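Side-chain contacts in LamCAT (Aquimarina, PDB 6JH5), which probably hydrolyses laminarin, a beta-1,3-linked glucan, as a bacterial laminarinase of glycoside hydrolase family 16: residues Y63-T68 against N217-R222; I159-W164 against K170-G175. All coordinates share one frame; numbering follows the deposited sequence.

How the contacts relate
Starting from the N terminus, the chain first passes through Tyr63-Thr68, and contact 1 is completed only when Asn217-Arg222 comes back to it, closing a loop of 148 residues. Contact 2 is nested inside that loop: strand 159-164 turns back within five residues and pairs with 170-173. The long closure joins a corner near the start of strand 63-71 to the lead-in of strand 221-232; the short one is a hairpin. Their centres lie about 28 Å apart, on opposite sides of the middle of the chain, with nearest atoms about 11 Å apart. Strand 81-88 links them, pairing with both 158-164 and 221-232.

Contact 1: Y63-T68 against N217-R222; sequences YNYTST and NAFPAR
The hydroxyl of Tyr65 is hydrogen-bonded to the side-chain carbonyl OD1 of Asn216, just ahead of Asn217-Arg222, while its ring leans on Phe219 within that segment. This is one end of the beta-sandwich of the family 16 glycoside hydrolases: Tyr65 follows a corner in the chain at Asn64, on strand 63-71, and Phe219 sits on the loop leading into strand 221-232. Across the two segments the meeting is purely ring to ring. Tyr65 presents one side of its ring, CD1 and CE1, and Phe219 answers with its far end. CD1 of Tyr65 lies over one face of Phe219, 3.6 Å from Phe219 CZ. The planes are 36° apart and the centroids of the Tyr65 and Phe219 rings 5.1 Å, too oblique for a stack and far from a T-shape. In both residues CG stands anti to the carbonyl carbon (chi1 -53° in Tyr65, -64° in Phe219), sending the two side chains into the gap between backbones whose CA atoms, Tyr65 to Phe219, are 9.2 Å apart. Ile205 of strand 197-205 touches both rings, and Phe92 meets Phe219 edge-to-face. A cis peptide joins Phe219 to Pro220, turning the chain just before the strand begins. Farther along the rings, Phe219 CE1 approaches Tyr65 CE1 at 3.7 Å, and Phe219 CE2 comes to 3.8 Å from Tyr65 CD1.

Contact 2: I159-W164 against K170-G175; sequences IYTIEW and KWFVDG
Ile159 and Asp174 meet by two bonds at one end of this antiparallel pair. The Ile159 N-H reaches Asp174 OD1 at 2.9 Å, almost straight and nearly along the C-O axis, while Asp174 N returns a bond to Ile159 O. His158 holds the other carboxylate oxygen, OD2, so both oxygens of Asp174 are engaged. Further along, Thr161 with Phe172 and Glu163 with Lys170 are hydrogen-bonded pairs, each exchanging two backbone bonds.

The tight side carries Tyr160, Ile162, Trp171 and Val173, all buried. Ile162 CG2 sits over the face of the Trp171 five-membered ring, 3.7 Å from its centroid and 16° off the normal, a CH-pi contact; with CG1 between the backbone N and carbonyl carbon (chi1 54°), CG2 is the branch set beside the indole. Trp171 NE1 is satisfied by the carbonyl of Asp118. Next to them, Val173 CG2 nestles obliquely against Tyr160 CD1 at 3.6 Å.

The other face is looser and partly open to solvent. Glu163 crosses Phe172 obliquely, its CG 3.8 Å from Phe172 CE1 and its carboxylate plane 43° from the ring. Lys170 NZ stays 5.4 Å from Glu163 OE1, too far for a salt bridge. An alanine in place of Glu163 would probably leave the CE1/CZ end of the Phe172 ring less covered, since the CG and carboxylate that lie against it would be gone. A water joins Ile159 O, Thr161 OG1 and Gly175 N; Glu84 also bonds that threonine hydroxyl. Together the strands form a beta hairpin, extended by 81-88 and 176-182 on its two flanks, within the family 16 beta-sandwich.

Contact 1: Y63-T68 against N217-R222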
ATOM      1  N   TYR A  63     -12.730  19.107  -3.174  1.00 19.99           N
ATOM      2  CA  TYR A  63     -12.270  18.285  -2.031  1.00 19.37           C
ATOM      3  C   TYR A  63     -11.468  19.147  -1.070  1.00 19.73           C
ATOM      4  O   TYR A  63     -11.000  20.192  -1.467  1.00 22.32           O
ATOM      5  CB  TYR A  63     -11.520  17.055  -2.546  1.00 19.89           C
ATOM      6  CG  TYR A  63     -12.447  16.185  -3.336  1.00 18.70           C
ATOM      7  CD1 TYR A  63     -13.261  15.275  -2.701  1.00 19.30           C
ATOM      8  CD2 TYR A  63     -12.602  16.366  -4.690  1.00 19.12           C
ATOM      9  CE1 TYR A  63     -14.172  14.517  -3.399  1.00 19.54           C
ATOM     10  CE2 TYR A  63     -13.498  15.608  -5.408  1.00 19.73           C
ATOM     11  CZ  TYR A  63     -14.290  14.688  -4.757  1.00 19.94           C
ATOM     12  OH  TYR A  63     -15.192  13.962  -5.454  1.00 23.96           O
ATOM     13  N   ASN A  64     -11.346  18.681   0.168  1.00 18.50           N
ATOM     14  CA  ASN A  64     -10.727  19.502   1.240  1.00 19.32           C
ATOM     15  C   ASN A  64      -9.374  18.986   1.729  1.00 16.86           C
ATOM     16  O   ASN A  64      -8.835  19.571   2.627  1.00 17.84           O
ATOM     17  CB  ASN A  64     -11.718  19.643   2.386  1.00 21.45           C
ATOM     18  CG  ASN A  64     -12.989  20.268   1.876  1.00 25.56           C
ATOM     19  OD1 ASN A  64     -12.943  21.240   1.159  1.00 28.25           O
ATOM     20  ND2 ASN A  64     -14.109  19.672   2.207  1.00 30.26           N
ATOM     21  N   TYR A  65      -8.910  17.886   1.168  1.00 16.32           N
ATOM     22  CA  TYR A  65      -7.602  17.323   1.549  1.00 14.89           C
ATOM     23  C   TYR A  65      -6.868  16.902   0.274  1.00 14.91           C
ATOM     24  O   TYR A  65      -7.486  16.534  -0.687  1.00 15.21           O
ATOM     25  CB  TYR A  65      -7.744  16.102   2.463  1.00 16.03           C
ATOM     26  CG  TYR A  65      -8.594  16.330   3.682  1.00 14.81           C
ATOM     27  CD1 TYR A  65      -8.057  16.866   4.827  1.00 15.46           C
ATOM     28  CD2 TYR A  65      -9.939  16.038   3.667  1.00 15.98           C
ATOM     29  CE1 TYR A  65      -8.843  17.090   5.943  1.00 14.98           C
ATOM     30  CE2 TYR A  65     -10.736  16.255   4.769  1.00 16.04           C
ATOM     31  CZ  TYR A  65     -10.189  16.788   5.913  1.00 16.87           C
ATOM     32  OH  TYR A  65     -10.971  17.017   6.993  1.00 17.24           O
ATOM     33  N   THR A  66      -5.553  16.991   0.335  1.00 16.44           N
ATOM     34  CA  THR A  66      -4.693  16.520  -0.766  1.00 15.28           C
ATOM     35  C   THR A  66      -3.673  15.546  -0.195  1.00 14.58           C
ATOM     36  O   THR A  66      -3.340  15.634   0.952  1.00 15.55           O
ATOM     37  CB  THR A  66      -3.991  17.662  -1.504  1.00 14.82           C
ATOM     38  OG1 THR A  66      -3.205  18.376  -0.564  1.00 15.47           O
ATOM     39  CG2 THR A  66      -4.980  18.558  -2.208  1.00 16.53           C
ATOM     40  N   SER A  67      -3.246  14.631  -1.043  1.00 13.92           N
ATOM     41  CA  SER A  67      -2.242  13.627  -0.650  1.00 13.53           C
ATOM     42  C   SER A  67      -1.637  13.026  -1.924  1.00 13.28           C
ATOM     43  O   SER A  67      -1.784  13.603  -2.959  1.00 13.60           O
ATOM     44  CB  SER A  67      -2.823  12.572   0.252  1.00 14.86           C
ATOM     45  OG  SER A  67      -1.810  11.772   0.791  1.00 14.33           O
ATOM     46  N   THR A  68      -0.930  11.923  -1.785  1.00 14.41           N
ATOM     47  CA  THR A  68      -0.322  11.299  -2.980  1.00 14.95           C
ATOM     48  C   THR A  68      -0.677   9.809  -3.052  1.00 13.03           C
ATOM     49  O   THR A  68      -0.741   9.197  -2.029  1.00 13.83           O
ATOM     50  CB  THR A  68       1.209  11.435  -2.952  1.00 16.32           C
ATOM     51  OG1 THR A  68       1.482  12.760  -3.370  1.00 17.40           O
ATOM     52  CG2 THR A  68       1.953  10.509  -3.889  1.00 15.43           C
ATOM     53  N   ASN A 217      -6.429  18.918  13.045  1.00 14.86           N
ATOM     54  CA  ASN A 217      -5.244  19.528  13.683  1.00 14.44           C
ATOM     55  C   ASN A 217      -4.021  18.641  13.454  1.00 15.03           C
ATOM     56  O   ASN A 217      -2.993  18.935  14.004  1.00 14.61           O
ATOM     57  CB  ASN A 217      -5.469  19.797  15.166  1.00 15.06           C
ATOM     58  CG  ASN A 217      -6.361  20.989  15.401  1.00 17.74           C
ATOM     59  OD1 ASN A 217      -7.335  20.913  16.128  1.00 27.89           O
ATOM     60  ND2 ASN A 217      -6.055  22.080  14.765  1.00 17.71           N
ATOM     61  N   ALA A 218      -4.177  17.597  12.647  1.00 13.61           N
ATOM     62  CA  ALA A 218      -3.040  16.708  12.335  1.00 13.76           C
ATOM     63  C   ALA A 218      -2.420  17.072  10.975  1.00 15.72           C
ATOM     64  O   ALA A 218      -1.554  16.368  10.534  1.00 18.13           O
ATOM     65  CB  ALA A 218      -3.523  15.288  12.353  1.00 14.29           C
ATOM     66  N   PHE A 219      -2.859  18.167  10.367  1.00 14.06           N
ATOM     67  CA  PHE A 219      -2.366  18.584   9.034  1.00 15.82           C
ATOM     68  C   PHE A 219      -1.402  19.755   9.171  1.00 18.07           C
ATOM     69  O   PHE A 219      -1.684  20.627   9.936  1.00 17.99           O
ATOM     70  CB  PHE A 219      -3.535  18.895   8.102  1.00 15.84           C
ATOM     71  CG  PHE A 219      -4.382  17.685   7.824  1.00 15.76           C
ATOM     72  CD1 PHE A 219      -5.450  17.360   8.627  1.00 15.26           C
ATOM     73  CD2 PHE A 219      -4.091  16.865   6.761  1.00 16.80           C
ATOM     74  CE1 PHE A 219      -6.203  16.230   8.377  1.00 16.09           C
ATOM     75  CE2 PHE A 219      -4.848  15.738   6.508  1.00 16.48           C
ATOM     76  CZ  PHE A 219      -5.907  15.427   7.313  1.00 14.68           C
ATOM     77  N   PRO A 220      -0.292  19.804   8.417  1.00 18.04           N
ATOM     78  CA  PRO A 220       0.103  18.756   7.473  1.00 18.07           C
ATOM     79  C   PRO A 220       0.666  17.475   8.108  1.00 18.60           C
ATOM     80  O   PRO A 220       1.288  17.539   9.102  1.00 17.95           O
ATOM     81  CB  PRO A 220       1.161  19.465   6.618  1.00 18.60           C
ATOM     82  CG  PRO A 220       1.802  20.401   7.595  1.00 18.92           C
ATOM     83  CD  PRO A 220       0.623  20.932   8.384  1.00 18.63           C
ATOM     84  N   ALA A 221       0.437  16.343   7.449  1.00 16.96           N
ATOM     85  CA  ALA A 221       0.875  15.050   8.000  1.00 17.04           C
ATOM     86  C   ALA A 221       1.848  14.397   7.018  1.00 16.55           C
ATOM     87  O   ALA A 221       1.563  14.395   5.864  1.00 17.27           O
ATOM     88  CB  ALA A 221      -0.334  14.192   8.227  1.00 20.03           C
ATOM     89  N   ARG A 222       2.914  13.825   7.541  1.00 14.71           N
ATOM     90  CA  ARG A 222       3.971  13.257   6.673  1.00 15.64           C
ATOM     91  C   ARG A 222       4.119  11.745   6.816  1.00 14.43           C
ATOM     92  O   ARG A 222       4.310  11.265   7.896  1.00 15.02           O
ATOM     93  CB  ARG A 222       5.302  13.929   7.013  1.00 16.26           C
ATOM     94  CG  ARG A 222       5.359  15.373   6.562  1.00 18.51           C
ATOM     95  CD  ARG A 222       6.402  16.178   7.293  1.00 21.00           C
ATOM     96  NE  ARG A 222       7.737  15.634   7.303  1.00 20.50           N
ATOM     97  CZ  ARG A 222       8.682  16.010   6.480  1.00 19.47           C
ATOM     98  NH1 ARG A 222       8.413  16.891   5.544  1.00 22.29           N
ATOM     99  NH2 ARG A 222       9.883  15.507   6.592  1.00 20.82           N
TER

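Contact 2: I159-W164 against K170-G175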
ATOM      1  N   ILE A 159       9.894  -1.939   9.362  1.00 13.95           N
ATOM      2  CA  ILE A 159      10.059  -2.602   8.042  1.00 13.30           C
ATOM      3  C   ILE A 159       8.846  -3.494   7.778  1.00 12.67           C
ATOM      4  O   ILE A 159       8.603  -4.356   8.553  1.00 13.53           O
ATOM      5  CB  ILE A 159      11.354  -3.405   8.045  1.00 16.61           C
ATOM      6  CG1 ILE A 159      12.510  -2.512   8.489  1.00 18.11           C
ATOM      7  CG2 ILE A 159      11.590  -4.069   6.694  1.00 17.96           C
ATOM      8  CD1 ILE A 159      12.916  -1.552   7.476  1.00 24.27           C
ATOM      9  N   TYR A 160       8.134  -3.204   6.702  1.00 11.28           N
ATOM     10  CA  TYR A 160       6.909  -3.942   6.328  1.00 10.86           C
ATOM     11  C   TYR A 160       7.256  -4.823   5.136  1.00 11.07           C
ATOM     12  O   TYR A 160       7.702  -4.307   4.178  1.00 12.20           O
ATOM     13  CB  TYR A 160       5.802  -2.938   6.030  1.00 11.24           C
ATOM     14  CG  TYR A 160       5.471  -2.107   7.236  1.00 12.09           C
ATOM     15  CD1 TYR A 160       4.656  -2.605   8.231  1.00 11.98           C
ATOM     16  CD2 TYR A 160       6.020  -0.865   7.415  1.00 12.78           C
ATOM     17  CE1 TYR A 160       4.345  -1.861   9.350  1.00 12.66           C
ATOM     18  CE2 TYR A 160       5.714  -0.102   8.522  1.00 12.86           C
ATOM     19  CZ  TYR A 160       4.892  -0.609   9.501  1.00 12.58           C
ATOM     20  OH  TYR A 160       4.606   0.113  10.605  1.00 12.96           O
ATOM     21  N   THR A 161       7.048  -6.121   5.285  1.00 11.78           N
ATOM     22  CA  THR A 161       7.506  -7.068   4.255  1.00 12.53           C
ATOM     23  C   THR A 161       6.473  -8.160   3.958  1.00 12.46           C
ATOM     24  O   THR A 161       5.744  -8.535   4.828  1.00 13.17           O
ATOM     25  CB  THR A 161       8.727  -7.809   4.839  1.00 14.11           C
ATOM     26  OG1 THR A 161       9.695  -6.883   5.333  1.00 16.25           O
ATOM     27  CG2 THR A 161       9.423  -8.786   3.917  1.00 15.19           C
ATOM     28  N   ILE A 162       6.511  -8.612   2.718  1.00 11.93           N
ATOM     29  CA  ILE A 162       5.850  -9.882   2.342  1.00 11.96           C
ATOM     30  C   ILE A 162       6.899 -10.775   1.695  1.00 11.73           C
ATOM     31  O   ILE A 162       7.786 -10.268   1.120  1.00 13.08           O
ATOM     32  CB  ILE A 162       4.641  -9.755   1.397  1.00 12.90           C
ATOM     33  CG1 ILE A 162       4.963  -8.978   0.123  1.00 14.27           C
ATOM     34  CG2 ILE A 162       3.443  -9.206   2.151  1.00 14.23           C
ATOM     35  CD1 ILE A 162       4.022  -9.237  -1.012  1.00 15.21           C
ATOM     36  N   GLU A 163       6.738 -12.069   1.900  1.00 12.91           N
ATOM     37  CA  GLU A 163       7.489 -13.097   1.154  1.00 12.92           C
ATOM     38  C   GLU A 163       6.402 -13.834   0.384  1.00 14.41           C
ATOM     39  O   GLU A 163       5.481 -14.249   0.976  1.00 14.82           O
ATOM     40  CB  GLU A 163       8.333 -13.984   2.060  1.00 14.25           C
ATOM     41  CG  GLU A 163       9.512 -13.252   2.656  1.00 15.82           C
ATOM     42  CD  GLU A 163      10.339 -14.153   3.541  1.00 19.20           C
ATOM     43  OE1 GLU A 163      10.062 -15.322   3.560  1.00 23.49           O
ATOM     44  OE2 GLU A 163      11.190 -13.653   4.204  1.00 23.11           O
ATOM     45  N   TRP A 164       6.566 -13.917  -0.920  1.00 12.90           N
ATOM     46  CA  TRP A 164       5.510 -14.473  -1.781  1.00 12.72           C
ATOM     47  C   TRP A 164       6.130 -15.480  -2.743  1.00 13.29           C
ATOM     48  O   TRP A 164       7.084 -15.171  -3.361  1.00 14.67           O
ATOM     49  CB  TRP A 164       4.885 -13.277  -2.491  1.00 12.48           C
ATOM     50  CG  TRP A 164       3.997 -13.490  -3.669  1.00 12.77           C
ATOM     51  CD1 TRP A 164       3.115 -14.496  -3.912  1.00 12.79           C
ATOM     52  CD2 TRP A 164       3.874 -12.582  -4.767  1.00 11.72           C
ATOM     53  NE1 TRP A 164       2.458 -14.274  -5.086  1.00 12.99           N
ATOM     54  CE2 TRP A 164       2.918 -13.120  -5.638  1.00 12.83           C
ATOM     55  CE3 TRP A 164       4.493 -11.379  -5.095  1.00 12.67           C
ATOM     56  CZ2 TRP A 164       2.575 -12.480  -6.819  1.00 13.89           C
ATOM     57  CZ3 TRP A 164       4.155 -10.757  -6.260  1.00 13.16           C
ATOM     58  CH2 TRP A 164       3.213 -11.306  -7.112  1.00 14.52           C
ATOM     59  N   LYS A 170       3.467 -14.542   2.987  1.00 12.73           N
ATOM     60  CA  LYS A 170       3.719 -14.340   4.426  1.00 12.84           C
ATOM     61  C   LYS A 170       3.961 -12.846   4.672  1.00 13.03           C
ATOM     62  O   LYS A 170       4.598 -12.247   3.873  1.00 13.32           O
ATOM     63  CB  LYS A 170       4.950 -15.132   4.840  1.00 14.05           C
ATOM     64  CG  LYS A 170       4.764 -16.627   4.908  1.00 17.49           C
ATOM     65  CD  LYS A 170       6.100 -17.283   5.194  1.00 21.93           C
ATOM     66  CE  LYS A 170       6.031 -18.747   5.504  1.00 28.23           C
ATOM     67  NZ  LYS A 170       7.304 -19.206   6.092  1.00 30.06           N
ATOM     68  N   TRP A 171       3.437 -12.334   5.773  1.00 12.55           N
ATOM     69  CA  TRP A 171       3.532 -10.905   6.143  1.00 12.12           C
ATOM     70  C   TRP A 171       4.368 -10.741   7.412  1.00 12.27           C
ATOM     71  O   TRP A 171       4.186 -11.469   8.337  1.00 12.22           O
ATOM     72  CB  TRP A 171       2.154 -10.300   6.407  1.00 12.80           C
ATOM     73  CG  TRP A 171       1.277  -9.996   5.233  1.00 11.92           C
ATOM     74  CD1 TRP A 171       1.011  -8.766   4.713  1.00 12.24           C
ATOM     75  CD2 TRP A 171       0.453 -10.913   4.503  1.00 11.76           C
ATOM     76  NE1 TRP A 171       0.118  -8.859   3.691  1.00 12.33           N
ATOM     77  CE2 TRP A 171      -0.245 -10.165   3.542  1.00 11.64           C
ATOM     78  CE3 TRP A 171       0.268 -12.295   4.548  1.00 12.78           C
ATOM     79  CZ2 TRP A 171      -1.134 -10.760   2.663  1.00 12.16           C
ATOM     80  CZ3 TRP A 171      -0.618 -12.879   3.683  1.00 11.75           C
ATOM     81  CH2 TRP A 171      -1.301 -12.119   2.742  1.00 12.71           C
ATOM     82  N   PHE A 172       5.247  -9.757   7.406  1.00 12.82           N
ATOM     83  CA  PHE A 172       6.065  -9.516   8.601  1.00 13.82           C
ATOM     84  C   PHE A 172       6.195  -8.024   8.885  1.00 14.01           C
ATOM     85  O   PHE A 172       6.079  -7.232   7.996  1.00 14.43           O
ATOM     86  CB  PHE A 172       7.504  -9.950   8.331  1.00 13.30           C
ATOM     87  CG  PHE A 172       7.696 -11.332   7.770  1.00 13.99           C
ATOM     88  CD1 PHE A 172       7.472 -11.594   6.441  1.00 14.47           C
ATOM     89  CD2 PHE A 172       8.132 -12.362   8.563  1.00 14.11           C
ATOM     90  CE1 PHE A 172       7.664 -12.853   5.918  1.00 14.32           C
ATOM     91  CE2 PHE A 172       8.329 -13.623   8.044  1.00 14.64           C
ATOM     92  CZ  PHE A 172       8.104 -13.864   6.721  1.00 15.38           C
ATOM     93  N   VAL A 173       6.356  -7.685  10.155  1.00 14.18           N
ATOM     94  CA  VAL A 173       6.775  -6.312  10.547  1.00 13.58           C
ATOM     95  C   VAL A 173       8.031  -6.476  11.399  1.00 14.23           C
ATOM     96  O   VAL A 173       8.011  -7.267  12.286  1.00 14.61           O
ATOM     97  CB  VAL A 173       5.705  -5.499  11.284  1.00 14.03           C
ATOM     98  CG1 VAL A 173       6.227  -4.111  11.629  1.00 14.87           C
ATOM     99  CG2 VAL A 173       4.431  -5.435  10.467  1.00 14.56           C
ATOM    100  N   ASP A 174       9.123  -5.858  10.972  1.00 14.26           N
ATOM    101  CA  ASP A 174      10.428  -5.957  11.682  1.00 15.72           C
ATOM    102  C   ASP A 174      10.842  -7.422  11.778  1.00 17.90           C
ATOM    103  O   ASP A 174      11.383  -7.825  12.791  1.00 17.94           O
ATOM    104  CB  ASP A 174      10.385  -5.233  13.016  1.00 16.96           C
ATOM    105  CG  ASP A 174       9.981  -3.778  12.891  1.00 17.68           C
ATOM    106  OD1 ASP A 174      10.345  -3.161  11.908  1.00 17.28           O
ATOM    107  OD2 ASP A 174       9.310  -3.325  13.772  1.00 19.20           O
ATOM    108  N   GLY A 175      10.488  -8.196  10.755  1.00 15.01           N
ATOM    109  CA  GLY A 175      10.845  -9.620  10.654  1.00 15.91           C
ATOM    110  C   GLY A 175       9.950 -10.530  11.467  1.00 15.15           C
ATOM    111  O   GLY A 175      10.205 -11.683  11.490  1.00 17.66           O
TER
HETATM  112  O   HOH W   1       9.937  -7.262   8.063  1.00 19.39           O